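Local coordinates for response regulator receiver protein (PDB 5TE9) that probably receives a phosphoryl group on an aspartate and so relays a two-component signal, as CheY-like receiver domains do, at residues Pro102-Thr107 / Cys125-Pro130. Sequence-based numbering, arbitrary orientation.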
# COMPACT_ATOMS: atom_id res chain seq x y z
N PRO A 102 -6.47 11.27 -13.46
CA PRO A 102 -5.85 10.05 -14.00
C PRO A 102 -6.88 8.97 -14.30
O PRO A 102 -7.76 8.69 -13.48
CB PRO A 102 -4.90 9.63 -12.88
CG PRO A 102 -4.56 10.92 -12.20
CD PRO A 102 -5.81 11.73 -12.22
N VAL A 103 -6.74 8.35 -15.46
CA VAL A 103 -7.66 7.33 -15.96
C VAL A 103 -6.87 6.07 -16.26
O VAL A 103 -5.86 6.12 -16.98
CB VAL A 103 -8.42 7.80 -17.21
CG1 VAL A 103 -9.51 6.78 -17.61
CG2 VAL A 103 -9.01 9.17 -17.00
N VAL A 104 -7.32 4.95 -15.71
CA VAL A 104 -6.83 3.63 -16.06
C VAL A 104 -7.96 2.91 -16.78
O VAL A 104 -9.09 2.86 -16.29
CB VAL A 104 -6.40 2.85 -14.80
CG1 VAL A 104 -6.30 1.37 -15.10
CG2 VAL A 104 -5.10 3.40 -14.26
N VAL A 105 -7.66 2.37 -17.96
CA VAL A 105 -8.64 1.66 -18.77
C VAL A 105 -8.49 0.18 -18.51
O VAL A 105 -7.37 -0.35 -18.53
CB VAL A 105 -8.46 1.98 -20.26
CG1 VAL A 105 -9.36 1.08 -21.11
CG2 VAL A 105 -8.75 3.45 -20.53
N LEU A 106 -9.59 -0.49 -18.24
CA LEU A 106 -9.58 -1.92 -18.01
C LEU A 106 -9.62 -2.66 -19.34
O LEU A 106 -10.47 -2.38 -20.19
CB LEU A 106 -10.77 -2.34 -17.16
CG LEU A 106 -10.80 -1.70 -15.79
CD1 LEU A 106 -11.95 -2.27 -14.98
CD2 LEU A 106 -9.46 -1.97 -15.14
N THR A 107 -8.71 -3.60 -19.52
CA THR A 107 -8.73 -4.51 -20.64
C THR A 107 -9.09 -5.89 -20.13
O THR A 107 -8.96 -6.19 -18.95
CB THR A 107 -7.38 -4.54 -21.35
OG1 THR A 107 -6.38 -5.04 -20.45
CG2 THR A 107 -7.00 -3.14 -21.80
N CYS A 125 -1.56 3.53 -18.60
CA CYS A 125 -2.91 3.72 -18.09
C CYS A 125 -3.84 2.58 -18.48
O CYS A 125 -5.03 2.80 -18.70
CB CYS A 125 -3.46 5.05 -18.60
SG CYS A 125 -2.48 6.49 -18.10
N TYR A 126 -3.32 1.36 -18.57
CA TYR A 126 -4.09 0.18 -18.93
C TYR A 126 -3.67 -0.97 -18.03
O TYR A 126 -2.47 -1.18 -17.83
CB TYR A 126 -3.87 -0.21 -20.40
CG TYR A 126 -4.28 0.85 -21.38
CD1 TYR A 126 -3.39 1.86 -21.74
CD2 TYR A 126 -5.54 0.86 -21.94
CE1 TYR A 126 -3.76 2.84 -22.62
CE2 TYR A 126 -5.92 1.83 -22.82
CZ TYR A 126 -5.02 2.82 -23.16
OH TYR A 126 -5.40 3.80 -24.05
N ILE A 127 -4.64 -1.68 -17.47
CA ILE A 127 -4.38 -2.91 -16.74
C ILE A 127 -5.50 -3.89 -17.02
O ILE A 127 -6.64 -3.50 -17.28
CB ILE A 127 -4.23 -2.74 -15.21
CG1 ILE A 127 -5.53 -2.26 -14.60
CG2 ILE A 127 -3.09 -1.82 -14.84
CD1 ILE A 127 -5.68 -2.75 -13.19
N THR A 128 -5.16 -5.17 -16.98
CA THR A 128 -6.13 -6.21 -17.21
C THR A 128 -7.02 -6.35 -15.99
O THR A 128 -6.57 -6.20 -14.85
CB THR A 128 -5.42 -7.51 -17.53
OG1 THR A 128 -4.45 -7.23 -18.55
CG2 THR A 128 -6.39 -8.54 -18.06
N LYS A 129 -8.28 -6.59 -16.22
CA LYS A 129 -9.14 -6.79 -15.08
C LYS A 129 -9.19 -8.27 -14.74
O LYS A 129 -8.84 -9.12 -15.56
CB LYS A 129 -10.53 -6.23 -15.39
CG LYS A 129 -11.40 -7.16 -16.13
CD LYS A 129 -12.80 -6.61 -16.21
CE LYS A 129 -13.00 -5.84 -17.50
NZ LYS A 129 -14.43 -5.80 -17.88
N PRO A 130 -9.60 -8.63 -13.51
CA PRO A 130 -10.15 -7.78 -12.46
C PRO A 130 -9.08 -7.06 -11.69
O PRO A 130 -7.92 -7.43 -11.76
CB PRO A 130 -10.88 -8.77 -11.56
CG PRO A 130 -10.06 -10.00 -11.67
CD PRO A 130 -9.52 -10.04 -13.08
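Four backbone hydrogen bonds join parallel strands 103-107 and 126-128, between V105 and T107 on one side and C125, I127 and K129 on the other. V105 N donates to C125 O (2.8 Å), I127 N to V105 O, and T107 N to I127 O. The fourth, K129 N to T107 O (2.8 Å), carries the pairing past the strand end into the loop at K129-P130, where the peptide bond before P130 is cis.

On one face V105 and Y126 lie side by side, V105 CB 3.6 Å from both Y126 CD2 and CE2, with the ring oblique to the valine. T107 and T128 cross at about a right angle on this face, and T128 OG1 is hydrogen-bonded to E113 OE2. On the other face I127 CG1 sits between the backbone N and the carbonyl carbon (chi1 64°), where V104 CG1 at 3.7 Å and L106 CD2 at 4.0 Å both reach it. K129 passes CE beside L106 CB, and its NZ forms a salt bridge with D77, the predicted phosphorylation site; this matches the lysine followed by a cis-proline that receiver domains place beside the phosphoacceptor.

Helix 110-119 makes the parallel beta-alpha-beta connection and packs on T107 and Y126, whereas helix 133-142 covers V104 and I127. Strand 103-107 is also hydrogen-bonded to strand 71-76, and 126-128 is an outermost strand of the five-stranded sheet within this chain, in the order 46-49, 19-23, 71-76, 103-107, 126-128.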